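Local coordinates for fibronectin type III domain-containing protein (Simiduia agarivorans, PDB 6P2K), which probably hydrolyses xyloglucan or a related beta-glucan as a family 74 glycoside hydrolase, this chain being its catalytic beta-propeller part, at residues P8-G14 with G395-T401; Y404-H409 with D447-I453; R687-K693 with S706-Y712; F740-S746 with Y758-A764. One frame throughout, in Å; residues are numbered along the deposited sequence.

Interaction 1: P8-G14 with G395-T401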
loop_
_atom_site.group_PDB
_atom_site.type_symbol
_atom_site.label_atom_id
_atom_site.label_comp_id
_atom_site.label_asym_id
_atom_site.label_seq_id
_atom_site.Cartn_x
_atom_site.Cartn_y
_atom_site.Cartn_z
ATOM N N PRO B 8 -1.986 -37.015 19.015
ATOM C CA PRO B 8 -1.087 -36.704 17.901
ATOM C C PRO B 8 -1.456 -35.396 17.222
ATOM O O PRO B 8 -2.629 -35.036 17.104
ATOM C CB PRO B 8 -1.286 -37.888 16.949
ATOM C CG PRO B 8 -2.694 -38.316 17.192
ATOM C CD PRO B 8 -2.968 -38.056 18.663
ATOM N N LEU B 9 -0.422 -34.684 16.763
ATOM C CA LEU B 9 -0.571 -33.398 16.073
ATOM C C LEU B 9 0.339 -33.439 14.846
ATOM O O LEU B 9 1.475 -32.963 14.891
ATOM C CB LEU B 9 -0.225 -32.226 17.011
ATOM C CG LEU B 9 -0.980 -32.145 18.343
ATOM C CD1 LEU B 9 -0.317 -31.142 19.276
ATOM C CD2 LEU B 9 -2.445 -31.789 18.124
ATOM N N ASN B 10 -0.160 -34.012 13.749
ATOM C CA ASN B 10 0.701 -34.348 12.623
ATOM C C ASN B 10 -0.059 -34.237 11.311
ATOM O O ASN B 10 -1.280 -34.427 11.283
ATOM C CB ASN B 10 1.273 -35.763 12.780
ATOM C CG ASN B 10 2.223 -35.868 13.947
ATOM O OD1 ASN B 10 3.296 -35.263 13.938
ATOM N ND2 ASN B 10 1.833 -36.629 14.967
ATOM N N PRO B 11 0.636 -33.942 10.206
ATOM C CA PRO B 11 -0.043 -33.817 8.909
ATOM C C PRO B 11 -0.266 -35.138 8.192
ATOM O O PRO B 11 -0.955 -35.149 7.163
ATOM C CB PRO B 11 0.910 -32.922 8.110
ATOM C CG PRO B 11 2.258 -33.277 8.643
ATOM C CD PRO B 11 2.068 -33.602 10.113
ATOM N N GLY B 12 0.289 -36.241 8.687
ATOM C CA GLY B 12 0.083 -37.533 8.058
ATOM C C GLY B 12 1.305 -38.092 7.358
ATOM O O GLY B 12 1.917 -37.416 6.525
ATOM N N ALA B 13 1.659 -39.336 7.692
ATOM C CA ALA B 13 2.794 -40.059 7.099
ATOM C C ALA B 13 4.044 -39.188 7.242
ATOM O O ALA B 13 4.293 -38.655 8.331
ATOM C CB ALA B 13 2.435 -40.472 5.679
ATOM N N GLY B 14 4.844 -39.013 6.195
ATOM C CA GLY B 14 6.040 -38.198 6.272
ATOM C C GLY B 14 7.336 -38.966 6.400
ATOM O O GLY B 14 8.399 -38.338 6.472
ATOM N N GLY B 395 -3.535 -35.158 9.272
ATOM C CA GLY B 395 -3.193 -36.546 9.050
ATOM C C GLY B 395 -4.403 -37.462 9.017
ATOM O O GLY B 395 -5.473 -37.167 9.552
ATOM N N LYS B 396 -4.216 -38.607 8.367
ATOM C CA LYS B 396 -5.246 -39.632 8.278
ATOM C C LYS B 396 -5.052 -40.749 9.294
ATOM O O LYS B 396 -5.732 -41.773 9.207
ATOM C CB LYS B 396 -5.300 -40.215 6.863
ATOM C CG LYS B 396 -6.007 -39.325 5.846
ATOM C CD LYS B 396 -6.217 -40.060 4.520
ATOM C CE LYS B 396 -6.933 -39.191 3.497
ATOM N NZ LYS B 396 -8.349 -38.918 3.880
ATOM N N GLY B 397 -4.147 -40.576 10.254
ATOM C CA GLY B 397 -3.945 -41.551 11.313
ATOM C C GLY B 397 -2.533 -42.084 11.441
ATOM O O GLY B 397 -2.238 -42.777 12.428
ATOM N N THR B 398 -1.644 -41.812 10.494
ATOM C CA THR B 398 -0.248 -42.201 10.606
ATOM C C THR B 398 0.623 -40.965 10.770
ATOM O O THR B 398 0.264 -39.870 10.330
ATOM C CB THR B 398 0.217 -42.994 9.381
ATOM O OG1 THR B 398 0.471 -42.092 8.295
ATOM C CG2 THR B 398 -0.834 -44.008 8.964
ATOM N N GLU B 399 1.769 -41.147 11.420
ATOM C CA GLU B 399 2.787 -40.106 11.493
ATOM C C GLU B 399 4.144 -40.786 11.585
ATOM O O GLU B 399 4.358 -41.630 12.461
ATOM C CB GLU B 399 2.576 -39.172 12.688
ATOM C CG GLU B 399 2.264 -39.871 14.001
ATOM C CD GLU B 399 0.798 -40.230 14.144
ATOM O OE1 GLU B 399 -0.045 -39.339 13.908
ATOM O OE2 GLU B 399 0.489 -41.386 14.508
ATOM N N SER B 400 5.052 -40.420 10.679
ATOM C CA SER B 400 6.322 -41.130 10.592
ATOM C C SER B 400 7.498 -40.184 10.376
ATOM O O SER B 400 8.515 -40.581 9.798
ATOM C CB SER B 400 6.283 -42.177 9.472
ATOM O OG SER B 400 5.063 -42.894 9.487
ATOM N N THR B 401 7.392 -38.944 10.848
ATOM C CA THR B 401 8.445 -37.965 10.632
ATOM C C THR B 401 9.455 -38.005 11.767
ATOM O O THR B 401 9.099 -38.226 12.928
ATOM C CB THR B 401 7.876 -36.548 10.521
ATOM O OG1 THR B 401 7.230 -36.191 11.751
ATOM C CG2 THR B 401 6.882 -36.456 9.373
HETATM O O HOH W 1 4.784 -35.196 11.619
#
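These two loops meet where the paired beta-propellers of the GH74 fold join. The chain enters along P8-G14 from strand 7-8, which closes the last blade of the C-terminal propeller by pairing with strand 765-770. It then goes on to the first blade of the N-terminal propeller. G395-T401 leads into the C-terminal propeller. A13 and E399 form a single backbone bridge, through hydrogen bonds to the residues flanking E399. A13 N donates to T398 O (3.0 Å), and S400 N donates to A13 O (3.0 Å). G395 N adds a weak bond to N10 O. Close CH···O contacts support these, with G12 CA 3.3 Å from T398 O. Glycines allow the tight approach: a CB on G14 would clash with T401 CG2, and one on G395 with N10 O. N10 ND2 bonds weakly to E399 OE1, while N10 OD1 also accepts from L766 N. T401 OG1 bonds to T403. A water bridges the segments, donating to N10 OD1 (2.8 Å) and hydrogen-bonded to T401 OG1 (2.6 Å).

Interaction 2: Y404-H409 with D447-I453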
loop_
_atom_site.group_PDB
_atom_site.type_symbol
_atom_site.label_atom_id
_atom_site.label_comp_id
_atom_site.label_asym_id
_atom_site.label_seq_id
_atom_site.Cartn_x
_atom_site.Cartn_y
_atom_site.Cartn_z
ATOM N N TYR B 404 12.695 -32.890 15.250
ATOM C CA TYR B 404 13.758 -32.492 16.171
ATOM C C TYR B 404 13.233 -31.696 17.362
ATOM O O TYR B 404 13.694 -31.890 18.493
ATOM C CB TYR B 404 14.797 -31.619 15.464
ATOM C CG TYR B 404 15.621 -32.231 14.350
ATOM C CD1 TYR B 404 16.725 -33.030 14.627
ATOM C CD2 TYR B 404 15.339 -31.944 13.019
ATOM C CE1 TYR B 404 17.501 -33.558 13.607
ATOM C CE2 TYR B 404 16.111 -32.463 11.993
ATOM C CZ TYR B 404 17.187 -33.267 12.291
ATOM O OH TYR B 404 17.950 -33.778 11.270
ATOM N N ASP B 405 12.313 -30.763 17.118
ATOM C CA ASP B 405 11.990 -29.712 18.076
ATOM C C ASP B 405 10.600 -29.185 17.745
ATOM O O ASP B 405 10.076 -29.415 16.650
ATOM C CB ASP B 405 13.044 -28.587 18.034
ATOM C CG ASP B 405 13.159 -27.823 19.356
ATOM O OD1 ASP B 405 12.225 -27.948 20.179
ATOM O OD2 ASP B 405 14.193 -27.128 19.584
ATOM N N VAL B 406 10.001 -28.486 18.711
ATOM C CA VAL B 406 8.674 -27.902 18.552
ATOM C C VAL B 406 8.652 -26.551 19.249
ATOM O O VAL B 406 9.360 -26.329 20.235
ATOM C CB VAL B 406 7.563 -28.829 19.110
ATOM C CG1 VAL B 406 7.738 -29.043 20.612
ATOM C CG2 VAL B 406 6.171 -28.283 18.795
ATOM N N ALA B 407 7.848 -25.633 18.715
ATOM C CA ALA B 407 7.592 -24.351 19.356
ATOM C C ALA B 407 6.140 -23.966 19.110
ATOM O O ALA B 407 5.574 -24.270 18.058
ATOM C CB ALA B 407 8.530 -23.254 18.838
ATOM N N VAL B 408 5.540 -23.295 20.091
ATOM C CA VAL B 408 4.122 -22.956 20.064
ATOM C C VAL B 408 3.950 -21.494 20.454
ATOM O O VAL B 408 4.578 -21.020 21.405
ATOM C CB VAL B 408 3.303 -23.858 21.012
ATOM C CG1 VAL B 408 1.850 -23.408 21.061
ATOM C CG2 VAL B 408 3.392 -25.315 20.589
ATOM N N HIS B 409 3.092 -20.781 19.723
ATOM C CA HIS B 409 2.603 -19.487 20.194
ATOM C C HIS B 409 1.158 -19.323 19.749
ATOM O O HIS B 409 0.892 -19.211 18.551
ATOM C CB HIS B 409 3.459 -18.331 19.686
ATOM C CG HIS B 409 3.159 -17.036 20.370
ATOM N ND1 HIS B 409 2.118 -16.218 19.984
ATOM C CD2 HIS B 409 3.724 -16.445 21.449
ATOM C CE1 HIS B 409 2.073 -15.165 20.781
ATOM N NE2 HIS B 409 3.035 -15.280 21.680
ATOM N N ASP B 447 15.827 -29.328 6.604
ATOM C CA ASP B 447 16.319 -29.796 7.897
ATOM C C ASP B 447 16.260 -28.652 8.899
ATOM O O ASP B 447 16.883 -27.609 8.685
ATOM C CB ASP B 447 17.747 -30.338 7.778
ATOM C CG ASP B 447 18.174 -31.131 8.995
ATOM O OD1 ASP B 447 18.723 -30.521 9.939
ATOM O OD2 ASP B 447 17.958 -32.364 9.010
ATOM N N VAL B 448 15.516 -28.850 9.990
ATOM C CA VAL B 448 15.233 -27.794 10.968
ATOM C C VAL B 448 15.435 -28.393 12.359
ATOM O O VAL B 448 14.504 -28.936 12.964
ATOM C CB VAL B 448 13.822 -27.217 10.812
ATOM C CG1 VAL B 448 13.581 -26.116 11.837
ATOM C CG2 VAL B 448 13.618 -26.683 9.399
ATOM N N GLN B 449 16.650 -28.262 12.897
ATOM C CA GLN B 449 17.021 -28.939 14.134
ATOM C C GLN B 449 16.646 -28.173 15.400
ATOM O O GLN B 449 16.725 -28.747 16.491
ATOM C CB GLN B 449 18.527 -29.234 14.139
ATOM C CG GLN B 449 18.930 -30.304 13.126
ATOM C CD GLN B 449 20.420 -30.612 13.120
ATOM O OE1 GLN B 449 21.094 -30.530 14.146
ATOM N NE2 GLN B 449 20.940 -30.979 11.953
ATOM N N ALA B 450 16.233 -26.910 15.295
ATOM C CA ALA B 450 15.899 -26.137 16.484
ATOM C C ALA B 450 14.923 -25.027 16.120
ATOM O O ALA B 450 15.082 -24.368 15.090
ATOM C CB ALA B 450 17.158 -25.543 17.132
ATOM N N VAL B 451 13.915 -24.831 16.975
ATOM C CA VAL B 451 12.953 -23.741 16.846
ATOM C C VAL B 451 12.689 -23.156 18.228
ATOM O O VAL B 451 12.862 -23.826 19.249
ATOM C CB VAL B 451 11.624 -24.199 16.197
ATOM C CG1 VAL B 451 11.829 -24.543 14.726
ATOM C CG2 VAL B 451 11.037 -25.389 16.948
ATOM N N ASP B 452 12.262 -21.892 18.250
ATOM C CA ASP B 452 11.886 -21.206 19.483
ATOM C C ASP B 452 11.086 -19.963 19.111
ATOM O O ASP B 452 10.952 -19.618 17.935
ATOM C CB ASP B 452 13.117 -20.844 20.327
ATOM C CG ASP B 452 12.830 -20.862 21.825
ATOM O OD1 ASP B 452 11.640 -20.791 22.211
ATOM O OD2 ASP B 452 13.795 -20.943 22.619
ATOM N N ILE B 453 10.542 -19.296 20.128
ATOM C CA ILE B 453 9.759 -18.075 19.948
ATOM C C ILE B 453 10.481 -16.932 20.648
ATOM O O ILE B 453 10.724 -16.995 21.859
ATOM C CB ILE B 453 8.326 -18.217 20.491
ATOM C CG1 ILE B 453 7.667 -19.498 19.973
ATOM C CG2 ILE B 453 7.495 -16.990 20.120
ATOM C CD1 ILE B 453 7.400 -19.503 18.479
#
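At the start of D447-I453, D447 OD2 accepts a hydrogen bond from Y404 OH at 2.7 Å, at the edge of the tyrosine ring. The backbone of V448 comes close to the same ring, with V448 O 3.1 Å from Y404 CD2. Q449 covers one ring face. Its CG lies 3.5 Å from the ring centroid in a CH-pi contact, and Q449 NE2 donates to D447 OD1 at 3.0 Å, which ties the two side chains together beside the tyrosine. A450 follows, its CA 3.7 Å from D405 OD2. That oxygen binds a zinc ion, with D513 as the other protein ligand. The two segments are strands of successive blades in the C-terminal propeller. They run in roughly the same direction, 36° apart, and they pack through side chains without pairing their backbones. Y404 and D405 form a classic beta bulge opposite G416 within their own blade. V451 N reaches D405 OD2 in a weak hydrogen bond of 3.5 Å. V451 CG2 packs 3.8 Å from A407 CB. I453 CD1 makes a second apolar contact with A407, 3.9 Å from its CB. I453 CG2 lies 4.0 Å from H409 CD2.

Interaction 3: R687-K693 with S706-Y712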
loop_
_atom_site.group_PDB
_atom_site.type_symbol
_atom_site.label_atom_id
_atom_site.label_comp_id
_atom_site.label_asym_id
_atom_site.label_seq_id
_atom_site.Cartn_x
_atom_site.Cartn_y
_atom_site.Cartn_z
ATOM N N ARG B 687 19.758 -56.521 25.010
ATOM C CA ARG B 687 20.507 -55.527 24.253
ATOM C C ARG B 687 20.165 -54.094 24.629
ATOM O O ARG B 687 20.915 -53.181 24.265
ATOM C CB ARG B 687 20.264 -55.690 22.747
ATOM C CG ARG B 687 19.991 -57.101 22.272
ATOM C CD ARG B 687 20.195 -57.171 20.771
ATOM N NE ARG B 687 19.920 -58.493 20.224
ATOM C CZ ARG B 687 20.632 -59.057 19.255
ATOM N NH1 ARG B 687 21.669 -58.412 18.732
ATOM N NH2 ARG B 687 20.316 -60.266 18.813
ATOM N N PHE B 688 19.057 -53.874 25.333
ATOM C CA PHE B 688 18.576 -52.522 25.569
ATOM C C PHE B 688 19.541 -51.746 26.454
ATOM O O PHE B 688 19.939 -52.216 27.522
ATOM C CB PHE B 688 17.192 -52.547 26.214
ATOM C CG PHE B 688 16.638 -51.178 26.499
ATOM C CD1 PHE B 688 16.105 -50.407 25.480
ATOM C CD2 PHE B 688 16.658 -50.658 27.784
ATOM C CE1 PHE B 688 15.596 -49.144 25.738
ATOM C CE2 PHE B 688 16.155 -49.399 28.047
ATOM C CZ PHE B 688 15.623 -48.642 27.023
ATOM N N LYS B 689 19.909 -50.550 26.004
ATOM C CA LYS B 689 20.713 -49.620 26.782
ATOM C C LYS B 689 19.833 -48.462 27.230
ATOM O O LYS B 689 19.020 -47.950 26.454
ATOM C CB LYS B 689 21.904 -49.107 25.968
ATOM C CG LYS B 689 22.739 -50.223 25.346
ATOM C CD LYS B 689 23.930 -49.676 24.573
ATOM C CE LYS B 689 23.490 -48.891 23.346
ATOM N NZ LYS B 689 22.902 -49.778 22.301
ATOM N N PHE B 690 19.985 -48.060 28.492
ATOM C CA PHE B 690 19.167 -46.990 29.061
ATOM C C PHE B 690 19.769 -45.647 28.663
ATOM O O PHE B 690 20.437 -44.965 29.444
ATOM C CB PHE B 690 19.057 -47.139 30.572
ATOM C CG PHE B 690 18.005 -48.117 31.005
ATOM C CD1 PHE B 690 18.292 -49.469 31.090
ATOM C CD2 PHE B 690 16.726 -47.686 31.314
ATOM C CE1 PHE B 690 17.325 -50.377 31.484
ATOM C CE2 PHE B 690 15.753 -48.588 31.709
ATOM C CZ PHE B 690 16.053 -49.935 31.793
ATOM N N THR B 691 19.523 -45.271 27.407
ATOM C CA THR B 691 19.920 -43.963 26.901
ATOM C C THR B 691 18.682 -43.179 26.485
ATOM O O THR B 691 17.565 -43.496 26.909
ATOM C CB THR B 691 20.880 -44.097 25.715
ATOM O OG1 THR B 691 20.277 -44.904 24.696
ATOM C CG2 THR B 691 22.177 -44.747 26.150
ATOM N N GLY B 692 18.868 -42.168 25.642
ATOM C CA GLY B 692 17.748 -41.403 25.126
ATOM C C GLY B 692 18.174 -40.598 23.918
ATOM O O GLY B 692 19.362 -40.474 23.611
ATOM N N LYS B 693 17.174 -40.069 23.216
ATOM C CA LYS B 693 17.387 -39.164 22.100
ATOM C C LYS B 693 17.172 -37.716 22.510
ATOM O O LYS B 693 17.180 -36.827 21.649
ATOM C CB LYS B 693 16.460 -39.521 20.938
ATOM C CG LYS B 693 17.061 -40.499 19.948
ATOM C CD LYS B 693 18.178 -39.850 19.144
ATOM C CE LYS B 693 18.062 -40.184 17.668
ATOM N NZ LYS B 693 18.955 -39.326 16.833
ATOM N N SER B 706 12.521 -39.580 29.001
ATOM C CA SER B 706 12.122 -40.772 28.261
ATOM C C SER B 706 13.344 -41.626 27.962
ATOM O O SER B 706 14.313 -41.138 27.372
ATOM C CB SER B 706 11.403 -40.393 26.961
ATOM O OG SER B 706 11.376 -41.478 26.052
ATOM N N TYR B 707 13.290 -42.897 28.361
ATOM C CA TYR B 707 14.373 -43.846 28.112
ATOM C C TYR B 707 14.146 -44.533 26.771
ATOM O O TYR B 707 13.088 -45.131 26.544
ATOM C CB TYR B 707 14.456 -44.878 29.233
ATOM C CG TYR B 707 15.360 -44.478 30.378
ATOM C CD1 TYR B 707 16.695 -44.169 30.157
ATOM C CD2 TYR B 707 14.879 -44.418 31.681
ATOM C CE1 TYR B 707 17.528 -43.807 31.197
ATOM C CE2 TYR B 707 15.704 -44.057 32.731
ATOM C CZ TYR B 707 17.028 -43.751 32.482
ATOM O OH TYR B 707 17.853 -43.389 33.523
ATOM N N TYR B 708 15.145 -44.466 25.892
ATOM C CA TYR B 708 14.976 -44.910 24.514
ATOM C C TYR B 708 16.338 -45.249 23.925
ATOM O O TYR B 708 17.280 -44.460 24.050
ATOM C CB TYR B 708 14.280 -43.815 23.696
ATOM C CG TYR B 708 14.220 -44.065 22.210
ATOM C CD1 TYR B 708 13.290 -44.945 21.671
ATOM C CD2 TYR B 708 15.077 -43.403 21.342
ATOM C CE1 TYR B 708 13.226 -45.166 20.307
ATOM C CE2 TYR B 708 15.018 -43.615 19.979
ATOM C CZ TYR B 708 14.095 -44.497 19.467
ATOM O OH TYR B 708 14.041 -44.714 18.108
ATOM N N ASP B 709 16.439 -46.415 23.286
ATOM C CA ASP B 709 17.679 -46.876 22.659
ATOM C C ASP B 709 17.499 -46.795 21.146
ATOM O O ASP B 709 16.864 -47.663 20.537
ATOM C CB ASP B 709 18.031 -48.292 23.108
ATOM C CG ASP B 709 19.446 -48.701 22.719
ATOM O OD1 ASP B 709 20.019 -48.098 21.784
ATOM O OD2 ASP B 709 19.990 -49.634 23.350
ATOM N N HIS B 710 18.075 -45.753 20.542
ATOM C CA HIS B 710 17.927 -45.530 19.110
ATOM C C HIS B 710 18.577 -46.624 18.272
ATOM O O HIS B 710 18.254 -46.752 17.087
ATOM C CB HIS B 710 18.521 -44.173 18.732
ATOM C CG HIS B 710 20.016 -44.177 18.625
ATOM N ND1 HIS B 710 20.841 -43.994 19.715
ATOM C CD2 HIS B 710 20.833 -44.345 17.558
ATOM C CE1 HIS B 710 22.103 -44.049 19.323
ATOM N NE2 HIS B 710 22.125 -44.261 18.019
ATOM N N ASP B 711 19.492 -47.404 18.852
ATOM C CA ASP B 711 20.141 -48.467 18.090
ATOM C C ASP B 711 19.157 -49.559 17.695
ATOM O O ASP B 711 19.362 -50.242 16.686
ATOM C CB ASP B 711 21.294 -49.067 18.892
ATOM C CG ASP B 711 22.516 -48.177 18.905
ATOM O OD1 ASP B 711 22.788 -47.526 17.874
ATOM O OD2 ASP B 711 23.205 -48.131 19.945
ATOM N N TYR B 712 18.089 -49.737 18.471
ATOM C CA TYR B 712 17.082 -50.737 18.164
ATOM C C TYR B 712 15.671 -50.171 18.101
ATOM O O TYR B 712 14.721 -50.944 17.938
ATOM C CB TYR B 712 17.129 -51.877 19.197
ATOM C CG TYR B 712 18.527 -52.365 19.505
ATOM C CD1 TYR B 712 19.243 -53.112 18.579
ATOM C CD2 TYR B 712 19.132 -52.076 20.721
ATOM C CE1 TYR B 712 20.523 -53.562 18.853
ATOM C CE2 TYR B 712 20.411 -52.518 21.007
ATOM C CZ TYR B 712 21.103 -53.261 20.069
ATOM O OH TYR B 712 22.378 -53.706 20.348
HETATM O O HOH W 2 23.489 -52.788 22.771
HETATM O O HOH W 3 23.193 -56.253 19.705
#
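R687 begins the contact with its CB 3.6 Å from Y712 CE2. A water bridges R687 O, K689 NZ and Y712 OH, and a second water links R687 NH1 to Y712 OH. F688 sets its ring against D709, with CE1 3.7 Å from D709 CB. K689 carries the polar centre. Its N donates to D709 OD2 (2.8 Å), and its NZ forms salt bridges to D709 OD2 (3.1 Å) and D711 OD2 (2.9 Å). D709 OD1 also accepts from D711 N in an Asx turn, so one aspartate holds both the turn and the lysine. F690 is the centre of an inverse gamma turn. Its ring edge meets the face of Y707 in a T-shaped stack, centroids 5.0 Å apart and planes at 85°. T691 fixes the backbone: Y708 N donates to T691 O (2.8 Å), and T691 OG1 donates to Y708 O (3.1 Å). K693 CG packs 3.7 Å from Y708 CE2, while K693 NZ bonds to Y402. The loop R687-K693, between helix 681-684 and strand 697-699, thus lies against strand 702-709 of a C-terminal propeller blade. Helix 666-672 packs on F690 and Y707, and strand 714-723 touches F688.

Interaction 4: F740-S746 with Y758-A764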
loop_
_atom_site.group_PDB
_atom_site.type_symbol
_atom_site.label_atom_id
_atom_site.label_comp_id
_atom_site.label_asym_id
_atom_site.label_seq_id
_atom_site.Cartn_x
_atom_site.Cartn_y
_atom_site.Cartn_z
ATOM N N PHE B 740 5.218 -45.186 20.255
ATOM C CA PHE B 740 6.592 -44.791 19.975
ATOM C C PHE B 740 6.919 -43.655 20.936
ATOM O O PHE B 740 6.465 -42.522 20.744
ATOM C CB PHE B 740 6.762 -44.371 18.518
ATOM C CG PHE B 740 8.186 -44.106 18.131
ATOM C CD1 PHE B 740 8.740 -42.851 18.300
ATOM C CD2 PHE B 740 8.976 -45.117 17.612
ATOM C CE1 PHE B 740 10.054 -42.604 17.953
ATOM C CE2 PHE B 740 10.293 -44.876 17.264
ATOM C CZ PHE B 740 10.831 -43.617 17.433
ATOM N N SER B 741 7.690 -43.961 21.977
ATOM C CA SER B 741 7.870 -43.053 23.100
ATOM C C SER B 741 9.266 -42.453 23.191
ATOM O O SER B 741 9.515 -41.653 24.098
ATOM C CB SER B 741 7.531 -43.771 24.410
ATOM O OG SER B 741 8.348 -44.913 24.589
ATOM N N GLY B 742 10.187 -42.824 22.306
ATOM C CA GLY B 742 11.445 -42.103 22.234
ATOM C C GLY B 742 11.202 -40.651 21.861
ATOM O O GLY B 742 10.310 -40.337 21.072
ATOM N N MET B 743 11.989 -39.751 22.450
ATOM C CA MET B 743 11.732 -38.324 22.313
ATOM C C MET B 743 13.010 -37.563 22.000
ATOM O O MET B 743 14.073 -37.855 22.555
ATOM C CB MET B 743 11.100 -37.755 23.583
ATOM C CG MET B 743 9.692 -38.256 23.841
ATOM S SD MET B 743 9.058 -37.707 25.428
ATOM C CE MET B 743 7.396 -38.375 25.366
ATOM N N THR B 744 12.893 -36.581 21.107
ATOM C CA THR B 744 13.976 -35.650 20.829
ATOM C C THR B 744 13.845 -34.344 21.596
ATOM O O THR B 744 14.861 -33.691 21.858
ATOM C CB THR B 744 14.048 -35.339 19.327
ATOM O OG1 THR B 744 12.745 -34.982 18.853
ATOM C CG2 THR B 744 14.556 -36.550 18.548
ATOM N N SER B 745 12.626 -33.952 21.962
ATOM C CA SER B 745 12.403 -32.697 22.663
ATOM C C SER B 745 11.079 -32.773 23.410
ATOM O O SER B 745 10.144 -33.453 22.977
ATOM C CB SER B 745 12.386 -31.505 21.700
ATOM O OG SER B 745 11.150 -31.439 21.006
ATOM N N SER B 746 11.013 -32.066 24.536
ATOM C CA SER B 746 9.779 -31.898 25.291
ATOM C C SER B 746 9.702 -30.479 25.832
ATOM O O SER B 746 10.716 -29.906 26.240
ATOM C CB SER B 746 9.667 -32.913 26.444
ATOM O OG SER B 746 9.733 -34.248 25.970
ATOM N N TYR B 758 4.272 -31.143 25.374
ATOM C CA TYR B 758 4.482 -31.336 23.943
ATOM C C TYR B 758 5.820 -32.037 23.754
ATOM O O TYR B 758 6.860 -31.515 24.176
ATOM C CB TYR B 758 4.482 -30.001 23.196
ATOM C CG TYR B 758 3.126 -29.364 22.978
ATOM C CD1 TYR B 758 2.341 -28.952 24.049
ATOM C CD2 TYR B 758 2.644 -29.141 21.694
ATOM C CE1 TYR B 758 1.107 -28.352 23.845
ATOM C CE2 TYR B 758 1.409 -28.547 21.482
ATOM C CZ TYR B 758 0.647 -28.154 22.560
ATOM O OH TYR B 758 -0.576 -27.556 22.360
ATOM N N SER B 759 5.796 -33.207 23.119
ATOM C CA SER B 759 7.011 -33.975 22.875
ATOM C C SER B 759 7.121 -34.354 21.408
ATOM O O SER B 759 6.150 -34.830 20.807
ATOM C CB SER B 759 7.059 -35.229 23.766
ATOM O OG SER B 759 6.727 -34.929 25.109
ATOM N N THR B 760 8.305 -34.145 20.840
ATOM C CA THR B 760 8.620 -34.599 19.498
ATOM C C THR B 760 9.419 -35.892 19.572
ATOM O O THR B 760 10.135 -36.144 20.544
ATOM C CB THR B 760 9.407 -33.538 18.736
ATOM O OG1 THR B 760 10.667 -33.322 19.390
ATOM C CG2 THR B 760 8.634 -32.239 18.705
ATOM N N THR B 761 9.275 -36.719 18.542
ATOM C CA THR B 761 9.846 -38.054 18.535
ATOM C C THR B 761 10.721 -38.248 17.306
ATOM O O THR B 761 10.471 -37.642 16.258
ATOM C CB THR B 761 8.741 -39.120 18.546
ATOM O OG1 THR B 761 7.968 -39.007 17.346
ATOM C CG2 THR B 761 7.822 -38.928 19.744
ATOM N N PRO B 762 11.760 -39.090 17.404
ATOM C CA PRO B 762 12.632 -39.381 16.260
ATOM C C PRO B 762 12.045 -40.426 15.312
ATOM O O PRO B 762 12.669 -41.445 15.018
ATOM C CB PRO B 762 13.911 -39.884 16.935
ATOM C CG PRO B 762 13.403 -40.592 18.142
ATOM C CD PRO B 762 12.223 -39.777 18.625
ATOM N N GLY B 763 10.824 -40.182 14.845
ATOM C CA GLY B 763 10.220 -41.125 13.929
ATOM C C GLY B 763 8.708 -41.158 13.902
ATOM O O GLY B 763 8.133 -41.748 12.986
ATOM N N ALA B 764 8.041 -40.538 14.882
ATOM C CA ALA B 764 6.582 -40.547 14.924
ATOM C C ALA B 764 5.996 -39.150 15.110
ATOM O O ALA B 764 4.867 -39.016 15.595
ATOM C CB ALA B 764 6.074 -41.480 16.028
#
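The segments form the open end of the beta hairpin of strands 745-751 and 754-761, with adjoining loops, in the blade where the C-terminal propeller closes. F740, T760 and P762 bury the most surface. F740 lies in the loop before the first strand and meets the turn after the second. Its CE1 is 3.6 Å from P762 CD, at the edge of the phenylalanine ring, and its CD1 is 3.8 Å from A764 CB. P762 centres an inverse gamma turn. It also touches the backbone at G742, with P762 CD 3.2 Å from G742 O, and packs its CB 3.8 Å from T744 CG2. T760 joins the two strands. T760 N donates to S745 O (2.9 Å) in the antiparallel hydrogen-bonded S745-T760 pair. T760 O accepts from T744 N (2.8 Å). Its hydroxyl lies between two others: T760 OG1 is hydrogen-bonded to S745 OG at 2.5 Å and lies 2.7 Å from T744 OG1. The latter also bonds to T403 O, which ties the hairpin to the neighbouring blade. The next pair, S746 with S759, is non-hydrogen-bonded in its backbone. S746 OG bonds to G695 O and accepts from S759 OG at 3.2 Å.

In the fold
The four contacts follow one another along the chain. Interaction 4 is central. Its centre is about 13 Å from those of the others, while interaction 3 is about 23 Å from both 1 and 2. E399 packs on A764. Y404 meets T744 and T760. S706 OG is 2.7 Å from S741 O. Interaction 3 lies in the blade before that of interaction 4. Interaction 2 joins the first two blades of the same C-terminal propeller, the first beside the blade of interaction 4. Interaction 1 is at the crossing between the propellers, and P8 belongs to the blade of interaction 4. This closing blade thus connects the N-terminal entry, the inter-propeller link and the blade with zinc ligand D405.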